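Local coordinates for protein glycoside hydrolase, family 11\:clostridium cellulosome enzyme, dockerin type i\:polysaccharide (Clostridium thermocellum, PDB 2C71) that removes acetyl groups from acetylated xylan as a metal-ion-dependent family 4 carbohydrate esterase, probably contributing to plant cell-wall breakdown by the bacterium, at residues 15-25 against 46-54; 135-146 against 167-178. All blocks are in the same frame, centred on the assembly; numbering follows the deposited sequence. Where two conformers were deposited one is given.

Interaction 1 of 2, residues 15-25 against 46-54; sequences PDNVLTARVLD and STAAIIRRM
Arg53 reaches from helix 45-56 across to Leu24 and Asp25 of helix 17-30. Its CG leaves anti to the backbone N (chi1 178°) and the chain runs extended to NE, a shape that carries the guanidinium to the far helix. From CB, which meets nothing closely across the contact, CG and CD pass alongside Leu24 CD1, with CD at 3.8 Å from it. NE and CZ lie by Leu24 CB, which sits 3.5 Å above the guanidinium plane, over its centre. At the tip, NH2 donates to Asp25 OD1 over 2.8 Å in a nearly straight salt bridge (175°), in the guanidinium plane and on the anti side of the carboxylate; NH1 donates to a water that in turn donates to OD1. Deeper in, Ile50 is a knob among Asn17, Thr20, Ala21 and Leu24, with CG1 at 3.6 Å from Leu24 CD1. Pro15 sets CG at 3.8 Å from Ile51 CD1, and Met54 CE meets Thr20 CG2 at 3.6 Å. The segments run nearly parallel (15°), on consecutive helices linked through strand 35-38 of the NodB-homology fold. Because Asp28 also binds NH2, two carboxylates grip one guanidinium nitrogen, which probably holds the group in place and balances its charge.

Interaction 2 of 2, residues 135-146 against 167-178; sequences AEQRAAAVINGV and ALDIIIPTLKSR
Ala139 CB presses against Ile170 CB at 3.6 Å, and Ile171 CG1 comes equally near Ala139 CA, at 3.6 Å. Small residues bring the helices close: the segment axes approach to 8.2 Å, and Ala167 CB reaches Ala135 O at 3.5 Å. One turn on, Ile143 fills a hole among Ile170, Ile171, Thr174 and Leu175. With CG1 anti to the carbonyl carbon (chi1 -69°) and the chain extended beyond it, CD1 comes within 3.7 Å of Ile170 CG2 and against Thr174 CB. On the inner side Val142 CG2 meets Ile171 CD1, and Val146 and Leu175 come tip to tip, CG2 to CD2 at 3.6 Å. The single knob-into-hole sits between two consecutive helices of the NodB-homology fold, linked through strand 151-155, whose Ile152 touches both Val142 and Val146. The axes diverge by 29° from the close Ala135-Ala167 end, and toward the C-terminal ends longer side chains bridge the separation. There the exposed Arg178 lays one guanidinium face over Ile143 CG2, which stands 3.1 Å above the plane and offset toward the rim. On this solvent side, a water links Asn144 to Arg178, just past the end of helix 164-177: it donates to Asn144 OD1 and accepts from Arg178 NH1 at 3.1 Å.

Both contacts pair consecutive helices running roughly parallel around the same central sheet, and each has a knob isoleucine and an arginine laid over a side chain of the other helix. Their chemistry parts at the polar edge: both have a bridging water, but only interaction 1 adds a direct salt bridge; interaction 2 has no direct hydrogen bond across it. The alanine-lined seam of 135-146 against 167-178 lets its axes come closer than those of interaction 1. Each is partly buried, with seven of thirteen touching residues buried, and their centres lie 22 Å apart. They meet where Val23 packs on Leu168, so helices 17-30 and 164-177 pack side by side there.

Interaction 1 of 2, residues 15-25 against 46-54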
# COMPACT_ATOMS: atom_id res chain seq x y z
N PRO A 15 0.20 0.49 -10.53
CA PRO A 15 0.44 -0.86 -11.03
C PRO A 15 1.42 -0.93 -12.18
O PRO A 15 1.51 -0.00 -12.99
CB PRO A 15 -0.98 -1.23 -11.58
CG PRO A 15 -1.53 0.09 -12.03
CD PRO A 15 -1.11 1.05 -10.97
N ASP A 16 2.08 -2.07 -12.29
CA ASP A 16 2.89 -2.42 -13.46
C ASP A 16 2.50 -3.82 -13.87
O ASP A 16 2.54 -4.74 -13.05
CB ASP A 16 4.37 -2.34 -13.07
CG ASP A 16 5.32 -2.64 -14.21
OD1 ASP A 16 5.52 -3.80 -14.57
OD2 ASP A 16 5.86 -1.66 -14.75
N ASN A 17 2.05 -4.01 -15.11
CA ASN A 17 1.58 -5.33 -15.53
C ASN A 17 2.56 -6.44 -15.21
O ASN A 17 2.14 -7.51 -14.81
CB ASN A 17 1.24 -5.36 -16.99
CG ASN A 17 -0.03 -4.62 -17.34
OD1 ASN A 17 -0.10 -3.96 -18.45
ND2 ASN A 17 -1.03 -4.69 -16.53
N VAL A 18 3.84 -6.23 -15.40
CA VAL A 18 4.83 -7.25 -15.13
C VAL A 18 5.15 -7.35 -13.65
O VAL A 18 5.00 -8.42 -13.01
CB VAL A 18 6.11 -7.05 -15.96
CG1 VAL A 18 7.12 -8.15 -15.61
CG2 VAL A 18 5.77 -7.10 -17.46
N LEU A 19 5.59 -6.26 -13.03
CA LEU A 19 6.10 -6.34 -11.67
C LEU A 19 4.97 -6.59 -10.63
O LEU A 19 5.16 -7.32 -9.67
CB LEU A 19 6.92 -5.10 -11.27
CG LEU A 19 8.43 -5.22 -11.59
CD1 LEU A 19 8.72 -5.31 -13.05
CD2 LEU A 19 9.20 -4.12 -10.89
N THR A 20 3.82 -5.96 -10.83
CA THR A 20 2.71 -6.15 -9.90
C THR A 20 2.21 -7.57 -9.96
O THR A 20 1.83 -8.17 -8.95
CB THR A 20 1.60 -5.13 -10.16
OG1 THR A 20 2.15 -3.81 -10.05
CG2 THR A 20 0.42 -5.32 -9.21
N ALA A 21 2.18 -8.16 -11.17
CA ALA A 21 1.75 -9.56 -11.31
C ALA A 21 2.66 -10.49 -10.54
O ALA A 21 2.19 -11.50 -10.01
CB ALA A 21 1.64 -9.97 -12.76
N ARG A 22 3.96 -10.18 -10.42
CA ARG A 22 4.83 -11.03 -9.61
C ARG A 22 4.38 -11.07 -8.17
O ARG A 22 4.42 -12.12 -7.51
CB ARG A 22 6.28 -10.57 -9.71
CG ARG A 22 6.89 -10.63 -11.05
CD ARG A 22 8.30 -10.05 -11.00
NE ARG A 22 8.81 -10.01 -12.34
CZ ARG A 22 9.85 -9.30 -12.68
NH1 ARG A 22 10.45 -8.48 -11.80
NH2 ARG A 22 10.28 -9.37 -13.93
N VAL A 23 4.00 -9.91 -7.62
CA VAL A 23 3.50 -9.84 -6.25
C VAL A 23 2.17 -10.57 -6.16
O VAL A 23 1.96 -11.38 -5.24
CB VAL A 23 3.38 -8.41 -5.77
CG1 VAL A 23 2.63 -8.30 -4.44
CG2 VAL A 23 4.79 -7.77 -5.60
N LEU A 24 1.22 -10.30 -7.07
CA LEU A 24 -0.09 -10.94 -7.01
C LEU A 24 0.05 -12.46 -7.08
O LEU A 24 -0.73 -13.17 -6.43
CB LEU A 24 -1.01 -10.41 -8.11
CG LEU A 24 -1.47 -8.96 -7.89
CD1 LEU A 24 -2.08 -8.40 -9.18
CD2 LEU A 24 -2.49 -8.85 -6.76
N ASP A 25 0.98 -12.96 -7.88
CA ASP A 25 1.19 -14.42 -7.96
C ASP A 25 1.61 -14.99 -6.61
O ASP A 25 1.17 -16.09 -6.26
CB ASP A 25 2.19 -14.77 -9.03
CG ASP A 25 1.68 -14.55 -10.45
OD1 ASP A 25 0.51 -14.38 -10.70
OD2 ASP A 25 2.56 -14.66 -11.38
N SER A 46 -4.34 -0.07 -20.24
CA SER A 46 -3.28 -1.10 -20.24
C SER A 46 -3.24 -1.86 -18.93
O SER A 46 -2.95 -3.06 -18.92
CB SER A 46 -1.89 -0.54 -20.56
OG SER A 46 -0.93 -1.60 -20.59
N THR A 47 -3.48 -1.17 -17.82
CA THR A 47 -3.41 -1.74 -16.48
C THR A 47 -4.77 -2.01 -15.84
O THR A 47 -4.84 -2.43 -14.69
CB THR A 47 -2.52 -0.90 -15.56
OG1 THR A 47 -3.05 0.41 -15.53
CG2 THR A 47 -1.06 -0.91 -16.01
N ALA A 48 -5.85 -1.83 -16.60
CA ALA A 48 -7.19 -2.03 -16.04
C ALA A 48 -7.38 -3.44 -15.51
O ALA A 48 -7.96 -3.62 -14.42
CB ALA A 48 -8.25 -1.74 -17.13
N ALA A 49 -6.99 -4.43 -16.28
CA ALA A 49 -7.23 -5.81 -15.85
C ALA A 49 -6.48 -6.17 -14.58
O ALA A 49 -7.00 -6.91 -13.74
CB ALA A 49 -6.89 -6.81 -16.95
N ILE A 50 -5.25 -5.68 -14.42
CA ILE A 50 -4.49 -6.01 -13.23
C ILE A 50 -5.03 -5.29 -12.00
O ILE A 50 -5.06 -5.81 -10.90
CB ILE A 50 -2.97 -5.85 -13.40
CG1 ILE A 50 -2.26 -6.67 -12.35
CG2 ILE A 50 -2.54 -4.42 -13.45
CD1 ILE A 50 -0.78 -6.87 -12.60
N ILE A 51 -5.50 -4.06 -12.20
CA ILE A 51 -6.21 -3.32 -11.13
C ILE A 51 -7.45 -4.11 -10.71
O ILE A 51 -7.72 -4.29 -9.52
CB ILE A 51 -6.54 -1.89 -11.64
CG1 ILE A 51 -5.28 -1.02 -11.62
CG2 ILE A 51 -7.69 -1.25 -10.92
CD1 ILE A 51 -4.86 -0.54 -10.23
N ARG A 52 -8.21 -4.61 -11.69
CA ARG A 52 -9.42 -5.36 -11.37
C ARG A 52 -9.06 -6.69 -10.72
O ARG A 52 -9.79 -7.15 -9.81
CB ARG A 52 -10.29 -5.48 -12.64
CG ARG A 52 -11.70 -6.02 -12.43
CD ARG A 52 -12.57 -5.23 -11.48
NE ARG A 52 -13.23 -4.04 -12.02
CZ ARG A 52 -14.55 -3.77 -11.91
NH1 ARG A 52 -15.41 -4.60 -11.32
NH2 ARG A 52 -15.01 -2.62 -12.32
N ARG A 53 -7.97 -7.32 -11.16
CA ARG A 53 -7.50 -8.53 -10.52
C ARG A 53 -7.29 -8.32 -9.03
O ARG A 53 -7.57 -9.23 -8.21
CB ARG A 53 -6.18 -9.00 -11.16
CG ARG A 53 -5.57 -10.24 -10.54
CD ARG A 53 -4.33 -10.70 -11.26
NE ARG A 53 -3.69 -11.77 -10.50
CZ ARG A 53 -2.49 -12.27 -10.77
NH1 ARG A 53 -1.71 -11.75 -11.69
NH2 ARG A 53 -2.01 -13.27 -10.01
N MET A 54 -6.79 -7.14 -8.62
CA MET A 54 -6.62 -6.87 -7.19
C MET A 54 -7.93 -7.05 -6.46
O MET A 54 -8.04 -7.79 -5.48
CB MET A 54 -6.09 -5.45 -7.00
CG MET A 54 -4.68 -5.25 -7.52
SD MET A 54 -4.25 -3.50 -7.48
CE MET A 54 -2.60 -3.63 -8.21
O HOH W 1 0.27 -13.45 -13.20

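Interaction 2 of 2, residues 135-146 against 167-178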
# COMPACT_ATOMS: atom_id res chain seq x y z
N ALA A 135 16.41 -10.50 -1.26
CA ALA A 135 15.13 -11.02 -0.74
C ALA A 135 15.25 -11.31 0.74
O ALA A 135 14.36 -10.98 1.52
CB ALA A 135 14.69 -12.24 -1.49
N GLU A 136 16.32 -12.00 1.14
CA GLU A 136 16.49 -12.40 2.52
C GLU A 136 16.60 -11.18 3.45
O GLU A 136 16.02 -11.18 4.55
CB GLU A 136 17.69 -13.33 2.67
CG GLU A 136 18.39 -13.42 3.98
CD GLU A 136 19.59 -14.34 3.83
OE1 GLU A 136 20.65 -13.96 3.29
OE2 GLU A 136 19.45 -15.49 4.25
N GLN A 137 17.31 -10.13 2.99
CA GLN A 137 17.45 -8.92 3.79
C GLN A 137 16.12 -8.18 3.92
O GLN A 137 15.79 -7.67 5.00
CB GLN A 137 18.52 -8.02 3.20
CG GLN A 137 19.91 -8.61 3.39
CD GLN A 137 21.00 -7.93 2.58
OE1 GLN A 137 20.76 -7.33 1.53
NE2 GLN A 137 22.23 -7.95 3.16
N ARG A 138 15.36 -8.10 2.84
CA ARG A 138 14.06 -7.45 2.89
C ARG A 138 13.14 -8.18 3.85
O ARG A 138 12.43 -7.58 4.66
CB ARG A 138 13.48 -7.39 1.47
CG ARG A 138 14.27 -6.44 0.57
CD ARG A 138 13.98 -6.65 -0.89
NE ARG A 138 14.85 -5.78 -1.69
CZ ARG A 138 14.54 -5.11 -2.78
NH1 ARG A 138 13.36 -5.23 -3.32
NH2 ARG A 138 15.45 -4.31 -3.31
N ALA A 139 13.14 -9.51 3.76
CA ALA A 139 12.32 -10.31 4.66
C ALA A 139 12.73 -10.14 6.11
O ALA A 139 11.88 -10.00 6.98
CB ALA A 139 12.40 -11.79 4.24
N ALA A 140 14.05 -10.16 6.39
CA ALA A 140 14.53 -10.00 7.76
C ALA A 140 14.08 -8.66 8.33
O ALA A 140 13.72 -8.57 9.52
CB ALA A 140 16.03 -10.18 7.82
N ALA A 141 14.09 -7.63 7.49
CA ALA A 141 13.71 -6.29 7.92
C ALA A 141 12.25 -6.25 8.35
O ALA A 141 11.90 -5.62 9.35
CB ALA A 141 13.97 -5.28 6.81
N VAL A 142 11.39 -6.92 7.59
CA VAL A 142 9.97 -6.99 7.91
C VAL A 142 9.73 -7.84 9.16
O VAL A 142 9.07 -7.39 10.10
CB VAL A 142 9.16 -7.57 6.74
CG1 VAL A 142 7.72 -7.83 7.17
CG2 VAL A 142 9.20 -6.64 5.54
N ILE A 143 10.27 -9.05 9.16
CA ILE A 143 9.96 -10.04 10.22
C ILE A 143 10.42 -9.55 11.58
O ILE A 143 9.73 -9.78 12.58
CB ILE A 143 10.57 -11.37 9.86
CG1 ILE A 143 9.85 -11.99 8.65
CG2 ILE A 143 10.74 -12.29 11.10
CD1 ILE A 143 10.67 -13.05 7.98
N ASN A 144 11.56 -8.89 11.66
CA ASN A 144 12.05 -8.40 12.94
C ASN A 144 11.40 -7.13 13.42
O ASN A 144 11.51 -6.83 14.58
CB ASN A 144 13.60 -8.36 12.89
CG ASN A 144 14.21 -9.76 12.78
OD1 ASN A 144 14.18 -10.55 13.78
ND2 ASN A 144 14.77 -10.09 11.65
N GLY A 145 10.68 -6.41 12.57
CA GLY A 145 10.03 -5.17 12.91
C GLY A 145 8.56 -5.28 13.21
O GLY A 145 8.01 -4.40 13.85
N VAL A 146 7.91 -6.33 12.74
CA VAL A 146 6.47 -6.39 12.92
C VAL A 146 6.08 -6.65 14.37
O VAL A 146 6.77 -7.32 15.14
CB VAL A 146 5.79 -7.44 12.04
CG1 VAL A 146 5.81 -7.07 10.55
CG2 VAL A 146 6.27 -8.79 12.32
N ALA A 167 11.01 -11.98 -1.40
CA ALA A 167 10.99 -11.74 0.04
C ALA A 167 9.71 -12.30 0.65
O ALA A 167 9.71 -12.75 1.81
CB ALA A 167 11.15 -10.28 0.34
N LEU A 168 8.59 -12.24 -0.08
CA LEU A 168 7.32 -12.72 0.45
C LEU A 168 7.33 -14.23 0.72
O LEU A 168 6.58 -14.69 1.57
CB LEU A 168 6.16 -12.38 -0.51
CG LEU A 168 5.96 -10.87 -0.75
CD1 LEU A 168 4.85 -10.67 -1.79
CD2 LEU A 168 5.60 -10.15 0.52
N ASP A 169 8.18 -14.97 -0.00
CA ASP A 169 8.34 -16.42 0.28
C ASP A 169 8.90 -16.72 1.64
O ASP A 169 8.77 -17.87 2.10
CB ASP A 169 9.21 -17.12 -0.77
CG ASP A 169 8.51 -17.26 -2.10
OD1 ASP A 169 7.32 -17.68 -2.15
OD2 ASP A 169 9.17 -16.96 -3.12
N ILE A 170 9.56 -15.75 2.29
CA ILE A 170 10.01 -15.84 3.67
C ILE A 170 9.02 -15.15 4.60
O ILE A 170 8.62 -15.72 5.62
CB ILE A 170 11.42 -15.27 3.84
CG1 ILE A 170 12.41 -16.03 2.98
CG2 ILE A 170 11.84 -15.25 5.29
CD1 ILE A 170 13.75 -15.32 2.81
N ILE A 171 8.64 -13.91 4.28
CA ILE A 171 7.76 -13.15 5.16
C ILE A 171 6.47 -13.88 5.48
O ILE A 171 6.07 -13.93 6.66
CB ILE A 171 7.45 -11.76 4.53
CG1 ILE A 171 8.73 -10.90 4.44
CG2 ILE A 171 6.37 -11.05 5.31
CD1 ILE A 171 8.59 -9.72 3.50
N ILE A 172 5.76 -14.33 4.45
CA ILE A 172 4.42 -14.87 4.68
C ILE A 172 4.48 -16.15 5.54
O ILE A 172 3.81 -16.22 6.58
CB ILE A 172 3.62 -14.94 3.38
CG1 ILE A 172 3.30 -13.54 2.88
CG2 ILE A 172 2.33 -15.77 3.64
CD1 ILE A 172 2.77 -13.48 1.45
N PRO A 173 5.28 -17.15 5.15
CA PRO A 173 5.33 -18.36 6.02
C PRO A 173 5.82 -18.07 7.43
O PRO A 173 5.32 -18.63 8.40
CB PRO A 173 6.24 -19.29 5.24
CG PRO A 173 6.13 -18.86 3.81
CD PRO A 173 5.99 -17.38 3.88
N THR A 174 6.83 -17.18 7.57
CA THR A 174 7.38 -16.92 8.89
C THR A 174 6.33 -16.26 9.78
O THR A 174 6.12 -16.69 10.92
CB THR A 174 8.62 -16.02 8.85
OG1 THR A 174 9.68 -16.71 8.19
CG2 THR A 174 9.09 -15.61 10.25
N LEU A 175 5.66 -15.23 9.28
CA LEU A 175 4.70 -14.56 10.14
C LEU A 175 3.49 -15.47 10.41
O LEU A 175 2.97 -15.48 11.53
CB LEU A 175 4.30 -13.21 9.56
CG LEU A 175 5.43 -12.18 9.48
CD1 LEU A 175 4.91 -10.81 9.02
CD2 LEU A 175 6.21 -12.08 10.84
N LYS A 176 3.05 -16.26 9.43
CA LYS A 176 1.97 -17.21 9.73
C LYS A 176 2.39 -18.16 10.85
O LYS A 176 1.59 -18.49 11.73
CB LYS A 176 1.55 -18.00 8.50
CG LYS A 176 0.70 -17.21 7.54
CD LYS A 176 0.19 -18.12 6.45
CE LYS A 176 -0.67 -17.42 5.42
NZ LYS A 176 -1.41 -18.43 4.58
N SER A 177 3.65 -18.59 10.82
CA SER A 177 4.05 -19.62 11.81
C SER A 177 4.15 -18.94 13.19
O SER A 177 4.06 -19.64 14.20
CB SER A 177 5.36 -20.24 11.35
OG SER A 177 5.18 -21.00 10.14
N ARG A 178 4.29 -17.63 13.24
CA ARG A 178 4.34 -16.89 14.50
C ARG A 178 2.97 -16.43 15.00
O ARG A 178 2.88 -15.71 15.98
CB ARG A 178 5.25 -15.67 14.37
CG ARG A 178 6.67 -16.04 14.16
CD ARG A 178 7.53 -14.78 14.09
NE ARG A 178 8.91 -15.08 13.80
CZ ARG A 178 9.90 -14.20 13.89
NH1 ARG A 178 9.67 -12.96 14.28
NH2 ARG A 178 11.13 -14.58 13.60
O HOH W 2 11.96 -11.27 15.52